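Local structure of AA9 family lytic polysaccharide monooxygenase B (Heterobasidion irregulare TC 32-1, 5NNS) at residues 3-9 / 70-76; 151-155 / 165-169; 108-112 / 136-141. The protein cleaves cellulose chains oxidatively with a single active-site copper ion, giving C1-oxidised products, when supplied with a reducing agent and O2 or H2O2. All blocks are in the same frame, centred on the assembly; numbering follows the deposited sequence.

Contact 1: residues 3-9 / 70-76; sequences GVLAYSL and SVTAYWN. With NAG (2-acetamido-2-deoxy-beta-D-glucopyranose), chain D; GOL (glycerol), chain I.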
loop_
_atom_site.group_PDB
_atom_site.type_symbol
_atom_site.label_atom_id
_atom_site.label_comp_id
_atom_site.label_asym_id
_atom_site.label_seq_id
_atom_site.Cartn_x
_atom_site.Cartn_y
_atom_site.Cartn_z
ATOM N N GLY A 3 -0.332 -4.607 10.140
ATOM C CA GLY A 3 0.191 -3.757 9.088
ATOM C C GLY A 3 1.598 -4.174 8.755
ATOM O O GLY A 3 2.070 -5.217 9.221
ATOM N N VAL A 4 2.266 -3.350 7.954
ATOM C CA VAL A 4 3.644 -3.595 7.548
ATOM C C VAL A 4 4.578 -3.231 8.707
ATOM O O VAL A 4 4.672 -2.056 9.097
ATOM C CB VAL A 4 4.016 -2.790 6.291
ATOM C CG1 VAL A 4 5.480 -3.021 5.915
ATOM C CG2 VAL A 4 3.085 -3.154 5.134
ATOM N N LEU A 5 5.253 -4.248 9.245
ATOM C CA LEU A 5 6.172 -4.092 10.370
ATOM C C LEU A 5 7.614 -3.820 9.945
ATOM O O LEU A 5 8.363 -3.190 10.689
ATOM C CB LEU A 5 6.147 -5.345 11.239
ATOM C CG LEU A 5 4.792 -5.793 11.781
ATOM C CD1 LEU A 5 5.001 -7.057 12.595
ATOM C CD2 LEU A 5 4.127 -4.703 12.610
ATOM N N ALA A 6 8.005 -4.302 8.768
ATOM C CA ALA A 6 9.376 -4.158 8.288
ATOM C C ALA A 6 9.448 -4.319 6.773
ATOM O O ALA A 6 8.475 -4.730 6.134
ATOM C CB ALA A 6 10.277 -5.180 8.967
ATOM N N TYR A 7 10.613 -3.994 6.213
ATOM C CA TYR A 7 10.869 -4.140 4.781
ATOM C C TYR A 7 12.205 -4.827 4.517
ATOM O O TYR A 7 13.109 -4.801 5.360
ATOM C CB TYR A 7 10.889 -2.774 4.089
ATOM C CG TYR A 7 9.622 -1.968 4.237
ATOM C CD1 TYR A 7 9.432 -1.137 5.338
ATOM C CD2 TYR A 7 8.617 -2.019 3.271
ATOM C CE1 TYR A 7 8.270 -0.390 5.484
ATOM C CE2 TYR A 7 7.454 -1.272 3.407
ATOM C CZ TYR A 7 7.286 -0.464 4.516
ATOM O OH TYR A 7 6.148 0.279 4.668
ATOM N N SER A 8 12.294 -5.460 3.347
ATOM C CA SER A 8 13.567 -5.802 2.715
ATOM C C SER A 8 13.518 -5.172 1.330
ATOM O O SER A 8 12.685 -5.551 0.506
ATOM C CB SER A 8 13.775 -7.316 2.628
ATOM O OG SER A 8 14.994 -7.639 1.973
ATOM N N LEU A 9 14.387 -4.188 1.102
ATOM C CA LEU A 9 14.397 -3.392 -0.121
ATOM C C LEU A 9 15.779 -3.505 -0.766
ATOM O O LEU A 9 16.777 -3.036 -0.205
ATOM C CB LEU A 9 14.063 -1.923 0.185
ATOM C CG LEU A 9 12.835 -1.654 1.065
ATOM C CD1 LEU A 9 12.793 -0.195 1.485
ATOM C CD2 LEU A 9 11.536 -2.043 0.369
ATOM N N SER A 70 13.905 -5.109 -6.331
ATOM C CA SER A 70 12.867 -5.869 -5.652
ATOM C C SER A 70 12.643 -5.269 -4.257
ATOM O O SER A 70 13.606 -5.011 -3.520
ATOM C CB SER A 70 13.298 -7.334 -5.533
ATOM O OG SER A 70 12.256 -8.143 -5.031
ATOM N N VAL A 71 11.375 -5.060 -3.904
ATOM C CA VAL A 71 10.991 -4.520 -2.602
ATOM C C VAL A 71 9.977 -5.459 -1.961
ATOM O O VAL A 71 8.982 -5.826 -2.589
ATOM C CB VAL A 71 10.447 -3.063 -2.688
ATOM C CG1 VAL A 71 11.584 -2.098 -3.004
ATOM C CG2 VAL A 71 9.342 -2.901 -3.726
ATOM N N THR A 72 10.265 -5.877 -0.729
ATOM C CA THR A 72 9.401 -6.774 0.026
ATOM C C THR A 72 8.903 -6.051 1.270
ATOM O O THR A 72 9.683 -5.374 1.952
ATOM C CB THR A 72 10.131 -8.065 0.443
ATOM O OG1 THR A 72 10.554 -8.772 -0.727
ATOM C CG2 THR A 72 9.221 -8.978 1.263
ATOM N N ALA A 73 7.605 -6.193 1.542
ATOM C CA ALA A 73 6.989 -5.699 2.771
ATOM C C ALA A 73 6.603 -6.902 3.608
ATOM O O ALA A 73 6.069 -7.881 3.077
ATOM C CB ALA A 73 5.766 -4.851 2.453
ATOM N N TYR A 74 6.887 -6.837 4.909
ATOM C CA TYR A 74 6.573 -7.934 5.825
ATOM C C TYR A 74 5.489 -7.501 6.803
ATOM O O TYR A 74 5.573 -6.413 7.381
ATOM C CB TYR A 74 7.816 -8.374 6.595
ATOM C CG TYR A 74 8.932 -8.912 5.731
ATOM C CD1 TYR A 74 8.995 -10.265 5.379
ATOM C CD2 TYR A 74 9.947 -8.073 5.288
ATOM C CE1 TYR A 74 10.037 -10.762 4.595
ATOM C CE2 TYR A 74 10.987 -8.554 4.506
ATOM C CZ TYR A 74 11.033 -9.893 4.160
ATOM O OH TYR A 74 12.081 -10.339 3.384
ATOM N N TRP A 75 4.483 -8.358 6.980
ATOM C CA TRP A 75 3.393 -8.113 7.925
ATOM C C TRP A 75 3.572 -8.929 9.205
ATOM O O TRP A 75 4.436 -9.812 9.292
ATOM C CB TRP A 75 2.037 -8.461 7.293
ATOM C CG TRP A 75 1.449 -7.384 6.438
ATOM C CD1 TRP A 75 0.421 -6.542 6.768
ATOM C CD2 TRP A 75 1.831 -7.045 5.101
ATOM N NE1 TRP A 75 0.147 -5.696 5.722
ATOM C CE2 TRP A 75 0.998 -5.980 4.685
ATOM C CE3 TRP A 75 2.798 -7.534 4.215
ATOM C CZ2 TRP A 75 1.105 -5.395 3.418
ATOM C CZ3 TRP A 75 2.906 -6.946 2.949
ATOM C CH2 TRP A 75 2.060 -5.892 2.567
ATOM N N ASN A 76 2.738 -8.611 10.192
ATOM C CA ASN A 76 2.443 -9.520 11.299
ATOM C C ASN A 76 1.809 -10.812 10.761
ATOM O O ASN A 76 1.541 -10.933 9.560
ATOM C CB ASN A 76 1.488 -8.855 12.301
ATOM C CG ASN A 76 0.191 -8.378 11.657
ATOM O OD1 ASN A 76 0.214 -7.623 10.682
ATOM N ND2 ASN A 76 -0.940 -8.800 12.206
HETATM C C1 NAG D . 9.712 -14.496 7.258
HETATM C C2 NAG D . 11.163 -14.561 6.795
HETATM C C3 NAG D . 12.112 -14.061 7.874
HETATM C C4 NAG D . 11.695 -12.688 8.410
HETATM C C5 NAG D . 10.207 -12.669 8.756
HETATM C C6 NAG D . 9.743 -11.260 9.109
HETATM C C7 NAG D . 11.647 -16.353 5.151
HETATM C C8 NAG D . 12.023 -17.797 4.993
HETATM N N2 NAG D . 11.523 -15.925 6.420
HETATM O O3 NAG D . 13.418 -13.988 7.290
HETATM O O4 NAG D . 12.452 -12.363 9.582
HETATM O O5 NAG D . 9.432 -13.153 7.649
HETATM O O6 NAG D . 8.369 -11.297 9.507
HETATM O O7 NAG D . 11.478 -15.645 4.170
HETATM C C1 GOL I . 15.430 -8.855 -0.978
HETATM O O1 GOL I . 15.244 -7.439 -0.863
HETATM C C2 GOL I . 14.069 -9.545 -1.055
HETATM O O2 GOL I . 14.236 -10.973 -1.080
HETATM C C3 GOL I . 13.327 -9.115 -2.315
HETATM O O3 GOL I . 12.616 -7.892 -2.111
#
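V4 lays its CG2 methyl over one face of the W75 indole, 3.7 Å from the centroid of the six-membered ring. This is a CH-pi contact. V4 holds CG1 anti to its backbone N (chi1 178°), and this second methyl meets A73 CB and covers part of a face of the Y7 ring. On the same side of the sheet L9 CD2 presses on V71 CG1 at 3.4 Å, a tight fit. The other side carries A6, S8, T72 and Y74. The Y74 ring lies along strand 4-9 and turns its edge to it, with CE2 and OH against S8 CB. T72 CG2 sits over one face of that ring, toward its rim. Antiparallel backbone bonds hold these groups in register: Y74 N gives to A6 O at 2.9 Å and T72 N to S8 O at 2.7 Å. L5 N donates to Y74 O, and a classic beta bulge sets L5 and A6 opposite Y74. At the end of the pair G3 N donates to N76 OD1 at 3.1 Å, from above the carbonyl plane. N76 ND2 holds H1 O. Farther out, W13 meets the Y74 ring. A glycerol, probably from the crystallisation liquor, bonds to S8 OG and T72 OG1. The chemistry is thus two-sided: V4, V71, A73 and W75 pack on strand 147-157, while the partly exposed face has Y74 beside an N-linked sugar and the S8 and T72 hydroxyls at the glycerol. The N76 amide uses both its ends to link the two segments to the copper ligand H1.

Contact 2: residues 151-155 / 165-169; sequences LRHEL and QFYPE
H153 and L155 pair with E169 and Y167 as antiparallel hydrogen-bonded pairs; the short strand segments approach to 4.6 Å, their N-to-C directions 161° apart. Four backbone bonds close them, among them E169 N to H153 O at 3.0 Å and Y167 N to L155 O at 2.8 Å. E154 and P168 form the non-hydrogen-bonded pair between. R152 stretches its chain beside P168, and its NH2 comes to 3.5 Å from P168 CB. E154 and F166 extend in the same direction, side by side. A chi1 of -172° swings the E154 chain away from its own backbone N, and the extended chain carries OE2 to 3.3 Å from F166 CD1. Carboxylate and ring planes are 44° apart. R152 and E154 are joined by a salt bridge, with NH1 2.8 Å from OE1. NH2 pairs with OE2 in the same way, and both hydrogen bonds are bent and weak. Both ends have further partners: S48 O takes R152 NE, I47 O takes R152 NH2, and Y195 OH bonds to E154 OE1. On the opposite face of the sheet L155 CB touches Y167 CB, and the edge of the Y167 ring lies near L155 O. Y167 OH gives a 2.8 Å bond to Q165 OE1, approaching from above the amide plane. Y167 lies at the copper, with H1 and H80 completing the protein part of the site, and Q165 probably takes part in O2 binding beside H159. A water in the plane of the H153 ring bonds to ND1 at 2.7 Å and donates to L151 O. Buried charge on the R152 side is therefore met by several partners, while the Q165 bond probably helps to set the orientation of the Y167 hydroxyl near the copper.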
loop_
_atom_site.group_PDB
_atom_site.type_symbol
_atom_site.label_atom_id
_atom_site.label_comp_id
_atom_site.label_asym_id
_atom_site.label_seq_id
_atom_site.Cartn_x
_atom_site.Cartn_y
_atom_site.Cartn_z
ATOM N N LEU A 151 6.588 4.692 -1.091
ATOM C CA LEU A 151 6.174 3.345 -1.476
ATOM C C LEU A 151 5.083 2.924 -0.506
ATOM O O LEU A 151 5.323 2.860 0.704
ATOM C CB LEU A 151 7.344 2.362 -1.373
ATOM C CG LEU A 151 7.042 0.877 -1.634
ATOM C CD1 LEU A 151 6.653 0.676 -3.089
ATOM C CD2 LEU A 151 8.231 -0.001 -1.260
ATOM N N ARG A 152 3.910 2.601 -1.047
ATOM C CA ARG A 152 2.698 2.417 -0.263
ATOM C C ARG A 152 2.145 1.004 -0.458
ATOM O O ARG A 152 1.869 0.608 -1.594
ATOM C CB ARG A 152 1.663 3.468 -0.687
ATOM C CG ARG A 152 0.231 3.201 -0.231
ATOM C CD ARG A 152 -0.677 4.376 -0.522
ATOM N NE ARG A 152 -1.898 4.331 0.281
ATOM C CZ ARG A 152 -3.019 3.684 -0.045
ATOM N NH1 ARG A 152 -3.119 2.995 -1.179
ATOM N NH2 ARG A 152 -4.059 3.737 0.780
ATOM N N HIS A 153 1.977 0.263 0.642
ATOM C CA HIS A 153 1.328 -1.060 0.612
ATOM C C HIS A 153 -0.050 -0.960 1.238
ATOM O O HIS A 153 -0.215 -0.296 2.262
ATOM C CB HIS A 153 2.156 -2.107 1.355
ATOM C CG HIS A 153 3.443 -2.438 0.673
ATOM N ND1 HIS A 153 4.560 -1.641 0.772
ATOM C CD2 HIS A 153 3.786 -3.468 -0.137
ATOM C CE1 HIS A 153 5.539 -2.167 0.055
ATOM N NE2 HIS A 153 5.098 -3.280 -0.501
ATOM N N GLU A 154 -1.024 -1.634 0.626
ATOM C CA GLU A 154 -2.404 -1.574 1.068
ATOM C C GLU A 154 -3.088 -2.929 0.977
ATOM O O GLU A 154 -2.996 -3.626 -0.046
ATOM C CB GLU A 154 -3.183 -0.556 0.246
ATOM C CG GLU A 154 -4.588 -0.299 0.769
ATOM C CD GLU A 154 -5.285 0.839 0.058
ATOM O OE1 GLU A 154 -5.111 0.991 -1.174
ATOM O OE2 GLU A 154 -5.999 1.607 0.739
ATOM N N LEU A 155 -3.774 -3.281 2.061
ATOM C CA LEU A 155 -4.629 -4.454 2.109
ATOM C C LEU A 155 -6.045 -3.968 2.267
ATOM O O LEU A 155 -6.319 -3.110 3.110
ATOM C CB LEU A 155 -4.250 -5.346 3.286
ATOM C CG LEU A 155 -2.800 -5.835 3.333
ATOM C CD1 LEU A 155 -2.615 -6.822 4.477
ATOM C CD2 LEU A 155 -2.360 -6.471 2.023
ATOM N N GLN A 165 -12.199 -2.537 4.885
ATOM C CA GLN A 165 -11.135 -2.322 5.846
ATOM C C GLN A 165 -9.836 -2.098 5.081
ATOM O O GLN A 165 -9.235 -3.048 4.565
ATOM C CB GLN A 165 -11.019 -3.521 6.765
ATOM C CG GLN A 165 -12.208 -3.673 7.700
ATOM C CD GLN A 165 -12.088 -4.881 8.605
ATOM O OE1 GLN A 165 -11.019 -5.484 8.738
ATOM N NE2 GLN A 165 -13.194 -5.246 9.230
ATOM N N PHE A 166 -9.435 -0.832 5.000
ATOM C CA PHE A 166 -8.201 -0.421 4.359
ATOM C C PHE A 166 -7.079 -0.412 5.392
ATOM O O PHE A 166 -7.229 0.179 6.466
ATOM C CB PHE A 166 -8.360 0.977 3.762
ATOM C CG PHE A 166 -9.445 1.071 2.728
ATOM C CD1 PHE A 166 -9.172 0.806 1.395
ATOM C CD2 PHE A 166 -10.745 1.421 3.083
ATOM C CE1 PHE A 166 -10.171 0.887 0.435
ATOM C CE2 PHE A 166 -11.743 1.511 2.130
ATOM C CZ PHE A 166 -11.456 1.240 0.803
ATOM N N TYR A 167 -5.971 -1.076 5.069
ATOM C CA TYR A 167 -4.786 -1.118 5.935
ATOM C C TYR A 167 -3.577 -0.632 5.139
ATOM O O TYR A 167 -2.891 -1.441 4.507
ATOM C CB TYR A 167 -4.525 -2.531 6.426
ATOM C CG TYR A 167 -5.601 -3.124 7.299
ATOM C CD1 TYR A 167 -5.623 -2.880 8.669
ATOM C CD2 TYR A 167 -6.573 -3.961 6.762
ATOM C CE1 TYR A 167 -6.592 -3.446 9.476
ATOM C CE2 TYR A 167 -7.550 -4.529 7.558
ATOM C CZ TYR A 167 -7.546 -4.281 8.917
ATOM O OH TYR A 167 -8.516 -4.821 9.713
ATOM N N PRO A 168 -3.326 0.694 5.145
ATOM C CA PRO A 168 -2.219 1.262 4.386
ATOM C C PRO A 168 -1.011 1.613 5.240
ATOM O O PRO A 168 -1.177 2.092 6.353
ATOM C CB PRO A 168 -2.834 2.542 3.825
ATOM C CG PRO A 168 -3.789 2.978 4.884
ATOM C CD PRO A 168 -4.209 1.758 5.661
ATOM N N GLU A 169 0.190 1.370 4.719
ATOM C CA GLU A 169 1.421 1.940 5.282
ATOM C C GLU A 169 2.284 2.518 4.171
ATOM O O GLU A 169 2.164 2.116 3.012
ATOM C CB GLU A 169 2.217 0.905 6.080
ATOM C CG GLU A 169 1.761 0.723 7.518
ATOM C CD GLU A 169 0.504 -0.113 7.657
ATOM O OE1 GLU A 169 0.424 -1.189 7.025
ATOM O OE2 GLU A 169 -0.400 0.295 8.420
HETATM O O HOH W 1 4.806 0.442 2.454
#

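Contact 3: residues 108-112 / 136-141; sequences KINQV and WTTSIP. With AKR (acrylic acid), chain N.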
loop_
_atom_site.group_PDB
_atom_site.type_symbol
_atom_site.label_atom_id
_atom_site.label_comp_id
_atom_site.label_asym_id
_atom_site.label_seq_id
_atom_site.Cartn_x
_atom_site.Cartn_y
_atom_site.Cartn_z
ATOM N N LYS A 108 -0.249 3.037 -9.227
ATOM C CA LYS A 108 -0.259 1.649 -8.782
ATOM C C LYS A 108 0.760 0.828 -9.589
ATOM O O LYS A 108 0.711 0.815 -10.818
ATOM C CB LYS A 108 -1.661 1.100 -8.986
ATOM C CG LYS A 108 -1.957 -0.199 -8.269
ATOM C CD LYS A 108 -3.345 -0.711 -8.619
ATOM C CE LYS A 108 -4.461 0.074 -7.935
ATOM N NZ LYS A 108 -5.813 -0.383 -8.366
ATOM N N ILE A 109 1.694 0.172 -8.897
ATOM C CA ILE A 109 2.719 -0.656 -9.567
ATOM C C ILE A 109 2.434 -2.156 -9.522
ATOM O O ILE A 109 2.993 -2.912 -10.317
ATOM C CB ILE A 109 4.154 -0.386 -9.045
ATOM C CG1 ILE A 109 4.292 -0.689 -7.546
ATOM C CG2 ILE A 109 4.562 1.046 -9.366
ATOM C CD1 ILE A 109 5.735 -0.799 -7.096
ATOM N N ASN A 110 1.577 -2.588 -8.598
ATOM C CA ASN A 110 1.248 -3.998 -8.467
ATOM C C ASN A 110 -0.072 -4.175 -7.730
ATOM O O ASN A 110 -0.352 -3.459 -6.771
ATOM C CB ASN A 110 2.374 -4.729 -7.724
ATOM C CG ASN A 110 2.065 -6.200 -7.490
ATOM O OD1 ASN A 110 1.752 -6.597 -6.376
ATOM N ND2 ASN A 110 2.127 -7.002 -8.545
ATOM N N GLN A 111 -0.884 -5.117 -8.191
ATOM C CA GLN A 111 -2.027 -5.575 -7.414
ATOM C C GLN A 111 -2.364 -7.014 -7.757
ATOM O O GLN A 111 -2.068 -7.483 -8.859
ATOM C CB GLN A 111 -3.249 -4.693 -7.669
ATOM C CG GLN A 111 -3.815 -4.812 -9.080
ATOM C CD GLN A 111 -4.900 -3.808 -9.370
ATOM O OE1 GLN A 111 -5.362 -3.099 -8.470
ATOM N NE2 GLN A 111 -5.348 -3.762 -10.623
ATOM N N VAL A 112 -2.963 -7.710 -6.795
ATOM C CA VAL A 112 -3.538 -9.031 -7.023
ATOM C C VAL A 112 -4.846 -9.079 -6.247
ATOM O O VAL A 112 -4.851 -8.915 -5.023
ATOM C CB VAL A 112 -2.604 -10.182 -6.579
ATOM C CG1 VAL A 112 -3.212 -11.535 -6.945
ATOM C CG2 VAL A 112 -1.227 -10.061 -7.227
ATOM N N TRP A 136 4.852 -9.568 0.948
ATOM C CA TRP A 136 4.518 -9.252 -0.428
ATOM C C TRP A 136 5.741 -8.676 -1.144
ATOM O O TRP A 136 6.307 -7.661 -0.717
ATOM C CB TRP A 136 3.374 -8.244 -0.453
ATOM C CG TRP A 136 2.676 -8.176 -1.766
ATOM C CD1 TRP A 136 2.783 -7.191 -2.718
ATOM C CD2 TRP A 136 1.752 -9.129 -2.274
ATOM N NE1 TRP A 136 1.971 -7.481 -3.788
ATOM C CE2 TRP A 136 1.325 -8.665 -3.538
ATOM C CE3 TRP A 136 1.239 -10.341 -1.785
ATOM C CZ2 TRP A 136 0.422 -9.372 -4.320
ATOM C CZ3 TRP A 136 0.329 -11.047 -2.566
ATOM C CH2 TRP A 136 -0.070 -10.558 -3.820
ATOM N N THR A 137 6.132 -9.323 -2.235
ATOM C CA THR A 137 7.302 -8.916 -3.002
ATOM C C THR A 137 6.913 -8.546 -4.435
ATOM O O THR A 137 6.245 -9.325 -5.127
ATOM C CB THR A 137 8.370 -10.022 -3.001
ATOM O OG1 THR A 137 8.691 -10.360 -1.648
ATOM C CG2 THR A 137 9.645 -9.554 -3.714
ATOM N N THR A 138 7.319 -7.342 -4.846
ATOM C CA THR A 138 7.168 -6.857 -6.218
ATOM C C THR A 138 8.329 -5.903 -6.521
ATOM O O THR A 138 9.023 -5.467 -5.605
ATOM C CB THR A 138 5.806 -6.151 -6.427
ATOM O OG1 THR A 138 5.673 -5.753 -7.797
ATOM C CG2 THR A 138 5.669 -4.917 -5.547
ATOM N N SER A 139 8.552 -5.588 -7.795
ATOM C CA SER A 139 9.689 -4.745 -8.188
ATOM C C SER A 139 9.258 -3.306 -8.435
ATOM O O SER A 139 8.145 -3.058 -8.884
ATOM C CB SER A 139 10.349 -5.284 -9.456
ATOM O OG SER A 139 10.872 -6.578 -9.243
ATOM N N ILE A 140 10.145 -2.364 -8.130
ATOM C CA ILE A 140 9.970 -0.972 -8.545
ATOM C C ILE A 140 10.156 -0.947 -10.064
ATOM O O ILE A 140 11.105 -1.557 -10.568
ATOM C CB ILE A 140 10.986 -0.040 -7.855
ATOM C CG1 ILE A 140 10.678 0.038 -6.357
ATOM C CG2 ILE A 140 10.963 1.353 -8.481
ATOM C CD1 ILE A 140 11.840 0.522 -5.520
ATOM N N PRO A 141 9.244 -0.280 -10.804
ATOM C CA PRO A 141 9.385 -0.285 -12.269
ATOM C C PRO A 141 10.775 0.148 -12.774
ATOM O O PRO A 141 11.269 1.215 -12.384
ATOM C CB PRO A 141 8.298 0.692 -12.722
ATOM C CG PRO A 141 7.234 0.548 -11.684
ATOM C CD PRO A 141 7.951 0.295 -10.383
HETATM C CA AKR N . -7.999 -2.695 -13.013
HETATM C CB AKR N . -8.598 -2.384 -14.153
HETATM C C AKR N . -8.116 -1.835 -11.810
HETATM O O AKR N . -8.793 -0.785 -11.853
HETATM O OXT AKR N . -7.535 -2.168 -10.755
#
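The two sheets of the AA9 beta-sandwich meet here, where strand 106-116 of one faces strand 135-139 of the other. N110 and W136 make the one hydrogen bond between the segments. W136 NE1 points to N110 OD1 at 2.7 Å, with the oxygen near the plane of the indole and the N-H...O angle 156°. With chi1 at 177° the N110 side chain leads straight out from the strand and brings its amide across to the indole; amide and ring planes are 43° apart. Farther along the same ring edge, V112 CG2 abuts CZ2 at 3.4 Å. T138 and N110 pass alongside, running opposite ways, with T138 OG1 3.5 Å from N110 CB. At the other end I109 lies crosswise to P141, and its CG2 touches CG of the proline ring at 3.6 Å. A classic beta bulge opposite V87 turns the consecutive residues I109 and N110 toward segment 136-141. Q111 turns away: its NE2 binds acrylic acid at OXT. K108 NZ donates to Q111 OE1 and also bonds to P218 O and P220 O. A leucine in place of W136 would probably leave N110 OD1 without its indole N-H and open a gap beside V112. Apolar contacts of I109 with P141 and of V112 with W136 thus flank a single directed bond, which fixes the turn of the N110 amide against the indole edge.

From the N terminus, strand 4-9 is met by strand 70-75 across a 60-residue link, and contact 1 closes that loop. Segment 108-112 follows, and contact 3 closes when 136-141 comes back against it. Contact 2 closes last, as the hairpin of strands 147-157 and 165-176. The three stand in series, and none nests in or crosses another. Contact 1 lies within one sheet and contact 2 within the other; contact 3 bridges the two. V4 N to E169 OE1 links contacts 1 and 2 across the sandwich. T72 OG1 to T137 OG1 links contacts 1 and 3, whose strands 70-75 and 135-139 are neighbours.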